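Local coordinates for protein aminoglycoside N(6')acetyltransferase (Legionella pneumophila subsp. pneumophila, PDB 3F5B) that probably transfers an acetyl group from acetyl-coenzyme A to an amine such as an aminoglycoside, as a member of the GNAT acyltransferase family, at residues 15-20 and 116-121; 65-70 and 121-126. All blocks are in the same frame, centred on the assembly; numbering follows the deposited sequence. Where two conformers were deposited one is given.

Contacts 1 and 2 lie side by side, with centres about 4 Å apart. Both involve helix 109-123 and the same sheet. Contact 1 joins the helix to the outermost strand 15-19. Contact 2 joins the end of the helix, and the turn after it, to the neighbouring strand 65-71. The two strands are paired, with probable hydrogen bonds such as Cys16 O to Tyr70 N at 2.7 Å. Phe119 of contact 1 meets Trp67 of contact 2 edge-to-face. The bound cyclohexane, in a pocket that includes Leu99 and Tyr145, is about 11 Å from the Phe119 side chain and about 12 Å from that of Trp67.

Contact 1: 15-20 and 116-121; sequences FCFKQM and IHEFIL
Phe17 packs against Phe119 and Glu118, joining the outermost strand of the GNAT acetyltransferase sheet to helix 109-123. In this fold the helix follows the fourth strand, here 94-101, and lies against the sheet. The axes of strand 15-19 and helix 116-121 approach to 8.8 Å. The Phe17 ring offers one face to the helix. Phe119 CB sits over that face, in a CH-pi contact 3.8 Å from the ring centroid. The Phe119 ring then turns its edge to the same face. The pair is T-shaped, with ring planes 62° apart and centroids separated by 5.2 Å. Phe119 has CG anti to its own backbone N (chi1 178°), which carries the ring outward from the helix along Phe17. Its closest ring contact is CD1 on Phe17 CD1, at 3.5 Å. At the far end of the Phe17 ring, Glu118 CB lies 3.9 Å from CE2. Extended beyond CG, the Glu118 chain carries its carboxylate past Phe17 to Phe15. This buried group has several partners. OE2 takes hydrogen bonds from Arg14 N and Gln114 NE2, which, with the bond at OE1, probably hold the carboxylate in one rotation. OE1 accepts the backbone N-H of Phe15 through its syn lone pair, over a distance of 2.9 Å from N and at a near-straight 160°.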
loop_
_atom_site.group_PDB
_atom_site.type_symbol
_atom_site.label_atom_id
_atom_site.label_comp_id
_atom_site.label_asym_id
_atom_site.label_seq_id
_atom_site.Cartn_x
_atom_site.Cartn_y
_atom_site.Cartn_z
ATOM N N PHE A 15 -10.583 10.628 2.753
ATOM C CA PHE A 15 -9.656 10.587 1.639
ATOM C C PHE A 15 -10.252 10.055 0.331
ATOM O O PHE A 15 -11.260 9.326 0.337
ATOM C CB PHE A 15 -8.446 9.714 1.996
ATOM C CG PHE A 15 -7.775 10.111 3.282
ATOM C CD1 PHE A 15 -7.281 11.405 3.447
ATOM C CD2 PHE A 15 -7.618 9.187 4.306
ATOM C CE1 PHE A 15 -6.626 11.756 4.629
ATOM C CE2 PHE A 15 -6.993 9.541 5.501
ATOM C CZ PHE A 15 -6.507 10.821 5.659
ATOM N N CYS A 16 -9.591 10.428 -0.766
ATOM C CA CYS A 16 -9.984 10.068 -2.119
ATOM C C CYS A 16 -8.802 9.345 -2.741
ATOM O O CYS A 16 -7.652 9.713 -2.483
ATOM C CB CYS A 16 -10.265 11.346 -2.910
ATOM S SG CYS A 16 -10.779 11.045 -4.602
ATOM N N PHE A 17 -9.066 8.318 -3.537
ATOM C CA PHE A 17 -7.985 7.534 -4.160
ATOM C C PHE A 17 -8.261 7.395 -5.662
ATOM O O PHE A 17 -9.414 7.169 -6.076
ATOM C CB PHE A 17 -7.871 6.129 -3.509
ATOM C CG PHE A 17 -7.745 6.169 -2.005
ATOM C CD1 PHE A 17 -6.499 6.262 -1.410
ATOM C CD2 PHE A 17 -8.898 6.115 -1.186
ATOM C CE1 PHE A 17 -6.375 6.297 0.033
ATOM C CE2 PHE A 17 -8.801 6.177 0.237
ATOM C CZ PHE A 17 -7.542 6.289 0.849
ATOM N N LYS A 18 -7.216 7.535 -6.464
ATOM C CA LYS A 18 -7.342 7.355 -7.909
ATOM C C LYS A 18 -6.113 6.713 -8.477
ATOM O O LYS A 18 -5.030 6.885 -7.960
ATOM C CB LYS A 18 -7.637 8.664 -8.690
ATOM C CG LYS A 18 -7.526 9.999 -7.970
ATOM C CD LYS A 18 -8.869 10.401 -7.292
ATOM C CE LYS A 18 -9.838 11.334 -8.150
ATOM N NZ LYS A 18 -11.064 10.636 -8.790
ATOM N N GLN A 19 -6.291 6.007 -9.587
ATOM C CA GLN A 19 -5.170 5.524 -10.336
ATOM C C GLN A 19 -4.398 6.726 -10.843
ATOM O O GLN A 19 -4.966 7.764 -11.180
ATOM C CB GLN A 19 -5.611 4.597 -11.459
ATOM C CG GLN A 19 -6.094 3.274 -10.880
ATOM C CD GLN A 19 -6.786 2.356 -11.864
ATOM O OE1 GLN A 19 -6.729 2.553 -13.075
ATOM N NE2 GLN A 19 -7.489 1.332 -11.323
HETATM N N MSE A 20 -3.085 6.595 -10.875
HETATM C CA MSE A 20 -2.191 7.637 -11.360
HETATM C C MSE A 20 -2.445 7.984 -12.817
HETATM O O MSE A 20 -2.768 7.093 -13.614
HETATM C CB MSE A 20 -0.757 7.132 -11.236
HETATM C CG MSE A 20 -0.283 6.999 -9.813
HETATM SE SE MSE A 20 0.281 8.741 -9.196
HETATM C CE MSE A 20 1.782 9.034 -10.430
ATOM N N ILE A 116 -5.265 3.600 5.245
ATOM C CA ILE A 116 -5.239 2.193 4.868
ATOM C C ILE A 116 -6.667 1.644 4.809
ATOM O O ILE A 116 -7.068 1.049 3.794
ATOM C CB ILE A 116 -4.361 1.342 5.851
ATOM C CG1 ILE A 116 -2.866 1.671 5.673
ATOM C CG2 ILE A 116 -4.684 -0.160 5.695
ATOM C CD1 ILE A 116 -1.965 1.183 6.801
ATOM N N HIS A 117 -7.437 1.855 5.877
ATOM C CA HIS A 117 -8.805 1.338 5.924
ATOM C C HIS A 117 -9.694 1.925 4.836
ATOM O O HIS A 117 -10.440 1.191 4.162
ATOM C CB HIS A 117 -9.458 1.536 7.278
ATOM C CG HIS A 117 -8.852 0.697 8.363
ATOM N ND1 HIS A 117 -9.181 0.860 9.686
ATOM C CD2 HIS A 117 -7.915 -0.281 8.321
ATOM C CE1 HIS A 117 -8.487 0.005 10.418
ATOM N NE2 HIS A 117 -7.721 -0.709 9.612
ATOM N N GLU A 118 -9.600 3.231 4.639
ATOM C CA GLU A 118 -10.414 3.847 3.576
ATOM C C GLU A 118 -10.013 3.381 2.176
ATOM O O GLU A 118 -10.855 3.227 1.293
ATOM C CB GLU A 118 -10.344 5.368 3.677
ATOM C CG GLU A 118 -11.076 5.929 4.919
ATOM C CD GLU A 118 -11.115 7.457 4.905
ATOM O OE1 GLU A 118 -10.575 8.020 3.939
ATOM O OE2 GLU A 118 -11.667 8.094 5.845
ATOM N N PHE A 119 -8.727 3.167 1.947
ATOM C CA PHE A 119 -8.287 2.662 0.638
ATOM C C PHE A 119 -8.848 1.265 0.351
ATOM O O PHE A 119 -9.424 1.012 -0.730
ATOM C CB PHE A 119 -6.777 2.672 0.560
ATOM C CG PHE A 119 -6.214 2.121 -0.730
ATOM C CD1 PHE A 119 -6.405 2.787 -1.949
ATOM C CD2 PHE A 119 -5.478 0.944 -0.719
ATOM C CE1 PHE A 119 -5.869 2.271 -3.148
ATOM C CE2 PHE A 119 -4.931 0.418 -1.922
ATOM C CZ PHE A 119 -5.126 1.084 -3.125
ATOM N N ILE A 120 -8.694 0.367 1.326
ATOM C CA ILE A 120 -9.198 -1.000 1.168
ATOM C C ILE A 120 -10.704 -1.022 0.953
ATOM O O ILE A 120 -11.176 -1.713 0.047
ATOM C CB ILE A 120 -8.831 -1.909 2.374
ATOM C CG1 ILE A 120 -7.320 -2.082 2.407
ATOM C CG2 ILE A 120 -9.540 -3.300 2.242
ATOM C CD1 ILE A 120 -6.767 -2.550 3.764
ATOM N N LEU A 121 -11.458 -0.282 1.778
ATOM C CA LEU A 121 -12.890 -0.223 1.616
ATOM C C LEU A 121 -13.383 0.490 0.358
ATOM O O LEU A 121 -14.441 0.132 -0.172
ATOM C CB LEU A 121 -13.594 0.344 2.875
ATOM C CG LEU A 121 -13.283 -0.410 4.173
ATOM C CD1 LEU A 121 -13.818 0.327 5.366
ATOM C CD2 LEU A 121 -13.836 -1.864 4.131
#

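Contact 2: 65-70 and 121-126; sequences THWIAY and LSQFSD
Trp67 reaches from strand 65-71 to Gln123 and Phe124, at the end of helix 109-123. No hydrogen bond links the two segments, and the contact is made by side chains alone. Thr65 comes first along the strand. It does not touch the helix end, but its CG2 lies over one face of the Trp67 indole, 3.2 Å above the plane and offset toward the rim. Next comes His66, whose ring nitrogens are hydrogen-bonded to Tyr78 OH and Asp52 OD2 instead. Trp67 carries the whole strand side of the contact. Its CG is anti to the carbonyl carbon (chi1 -53°), and the six-membered part of the indole is the part that reaches the helix end. CH2 meets Gln123 OE1 at 3.4 Å, while CZ3 lies 3.5 Å from Gln123 CD. The Gln123 chain is bent at chi2 (-58°), which brings its amide back alongside the indole. The ring and amide planes stand 41° apart, so the two groups do not stack flat. Farther round the indole, CZ2 touches the end of the Phe124 ring, with CZ 4.0 Å away. Phe124 is the first residue to leave helical geometry, and its ring also touches Thr81 of strand 74-84. The indole NE1 is hydrogen-bonded to Thr81 OG1, which helps to fix the ring's rotation. Beyond Trp67, Ala69 packs instead on Phe17 of strand 15-19. The contact packs the C-terminal end of helix 109-123 on the antiparallel N-terminal part of the mixed sheet, as in the alpha/beta GNAT fold.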
loop_
_atom_site.group_PDB
_atom_site.type_symbol
_atom_site.label_atom_id
_atom_site.label_comp_id
_atom_site.label_asym_id
_atom_site.label_seq_id
_atom_site.Cartn_x
_atom_site.Cartn_y
_atom_site.Cartn_z
ATOM N N THR A 65 -0.804 -1.945 -10.168
ATOM C CA THR A 65 -1.612 -0.721 -10.317
ATOM C C THR A 65 -1.018 0.343 -9.398
ATOM O O THR A 65 -0.539 0.031 -8.291
ATOM C CB THR A 65 -3.081 -0.980 -9.923
ATOM O OG1 THR A 65 -3.588 -2.027 -10.747
ATOM C CG2 THR A 65 -3.942 0.214 -10.156
ATOM N N HIS A 66 -0.964 1.567 -9.896
ATOM C CA HIS A 66 -0.304 2.664 -9.176
ATOM C C HIS A 66 -1.367 3.712 -8.843
ATOM O O HIS A 66 -2.136 4.114 -9.731
ATOM C CB HIS A 66 0.818 3.240 -10.030
ATOM C CG HIS A 66 1.939 2.262 -10.254
ATOM N ND1 HIS A 66 3.137 2.342 -9.578
ATOM C CD2 HIS A 66 2.006 1.141 -11.012
ATOM C CE1 HIS A 66 3.913 1.331 -9.947
ATOM N NE2 HIS A 66 3.248 0.588 -10.813
ATOM N N TRP A 67 -1.407 4.104 -7.573
ATOM C CA TRP A 67 -2.454 4.953 -7.023
ATOM C C TRP A 67 -1.872 6.165 -6.309
ATOM O O TRP A 67 -0.693 6.173 -5.867
ATOM C CB TRP A 67 -3.296 4.202 -5.963
ATOM C CG TRP A 67 -3.884 2.906 -6.371
ATOM C CD1 TRP A 67 -3.267 1.680 -6.372
ATOM C CD2 TRP A 67 -5.219 2.686 -6.807
ATOM N NE1 TRP A 67 -4.167 0.690 -6.766
ATOM C CE2 TRP A 67 -5.366 1.291 -7.043
ATOM C CE3 TRP A 67 -6.327 3.532 -7.012
ATOM C CZ2 TRP A 67 -6.568 0.728 -7.498
ATOM C CZ3 TRP A 67 -7.527 2.961 -7.435
ATOM C CH2 TRP A 67 -7.641 1.575 -7.670
ATOM N N ILE A 68 -2.735 7.176 -6.163
ATOM C CA ILE A 68 -2.422 8.391 -5.404
ATOM C C ILE A 68 -3.603 8.645 -4.441
ATOM O O ILE A 68 -4.766 8.477 -4.825
ATOM C CB ILE A 68 -2.078 9.601 -6.361
ATOM C CG1 ILE A 68 -1.657 10.880 -5.596
ATOM C CG2 ILE A 68 -3.201 9.921 -7.367
ATOM C CD1 ILE A 68 -0.859 11.848 -6.535
ATOM N N ALA A 69 -3.294 9.028 -3.204
ATOM C CA ALA A 69 -4.321 9.363 -2.192
ATOM C C ALA A 69 -4.387 10.862 -2.049
ATOM O O ALA A 69 -3.330 11.522 -1.990
ATOM C CB ALA A 69 -3.946 8.745 -0.851
ATOM N N TYR A 70 -5.612 11.394 -1.941
ATOM C CA TYR A 70 -5.860 12.823 -1.812
ATOM C C TYR A 70 -6.583 13.126 -0.499
ATOM O O TYR A 70 -7.425 12.344 -0.068
ATOM C CB TYR A 70 -6.757 13.317 -2.957
ATOM C CG TYR A 70 -5.987 13.590 -4.217
ATOM C CD1 TYR A 70 -5.599 12.543 -5.065
ATOM C CD2 TYR A 70 -5.609 14.883 -4.542
ATOM C CE1 TYR A 70 -4.861 12.798 -6.234
ATOM C CE2 TYR A 70 -4.877 15.151 -5.691
ATOM C CZ TYR A 70 -4.511 14.103 -6.527
ATOM O OH TYR A 70 -3.788 14.404 -7.660
ATOM N N LEU A 121 -11.458 -0.282 1.778
ATOM C CA LEU A 121 -12.890 -0.223 1.616
ATOM C C LEU A 121 -13.383 0.490 0.358
ATOM O O LEU A 121 -14.441 0.132 -0.172
ATOM C CB LEU A 121 -13.594 0.344 2.875
ATOM C CG LEU A 121 -13.283 -0.410 4.173
ATOM C CD1 LEU A 121 -13.818 0.327 5.366
ATOM C CD2 LEU A 121 -13.836 -1.864 4.131
ATOM N N SER A 122 -12.646 1.494 -0.102
ATOM C CA SER A 122 -13.017 2.254 -1.306
ATOM C C SER A 122 -12.675 1.527 -2.618
ATOM O O SER A 122 -13.379 1.697 -3.611
ATOM C CB SER A 122 -12.273 3.616 -1.344
ATOM O OG SER A 122 -12.691 4.439 -0.254
ATOM N N GLN A 123 -11.580 0.762 -2.612
ATOM C CA GLN A 123 -11.043 0.147 -3.847
ATOM C C GLN A 123 -11.035 -1.395 -3.844
ATOM O O GLN A 123 -10.887 -2.037 -4.892
ATOM C CB GLN A 123 -9.629 0.690 -4.147
ATOM C CG GLN A 123 -9.536 2.238 -4.361
ATOM C CD GLN A 123 -10.410 2.744 -5.494
ATOM O OE1 GLN A 123 -10.764 1.998 -6.400
ATOM N NE2 GLN A 123 -10.815 3.997 -5.413
ATOM N N PHE A 124 -11.188 -2.007 -2.675
ATOM C CA PHE A 124 -11.052 -3.465 -2.623
ATOM C C PHE A 124 -12.055 -4.086 -1.685
ATOM O O PHE A 124 -11.780 -5.108 -1.077
ATOM C CB PHE A 124 -9.609 -3.838 -2.238
ATOM C CG PHE A 124 -8.596 -3.421 -3.280
ATOM C CD1 PHE A 124 -8.401 -4.209 -4.413
ATOM C CD2 PHE A 124 -7.883 -2.232 -3.151
ATOM C CE1 PHE A 124 -7.475 -3.837 -5.403
ATOM C CE2 PHE A 124 -6.968 -1.825 -4.143
ATOM C CZ PHE A 124 -6.765 -2.634 -5.276
ATOM N N SER A 125 -13.228 -3.471 -1.585
ATOM C CA SER A 125 -14.263 -3.942 -0.677
ATOM C C SER A 125 -14.742 -5.372 -0.982
ATOM O O SER A 125 -15.259 -6.064 -0.105
ATOM C CB SER A 125 -15.447 -2.972 -0.700
ATOM O OG SER A 125 -16.136 -3.104 -1.932
ATOM N N ASP A 126 -14.581 -5.766 -2.237
ATOM C CA ASP A 126 -14.930 -7.072 -2.810
ATOM C C ASP A 126 -13.797 -8.112 -2.662
ATOM O O ASP A 126 -13.954 -9.285 -2.998
ATOM C CB ASP A 126 -15.120 -6.822 -4.301
ATOM C CG ASP A 126 -14.093 -5.802 -4.836
ATOM O OD1 ASP A 126 -12.891 -5.867 -4.445
ATOM O OD2 ASP A 126 -14.486 -4.920 -5.619
#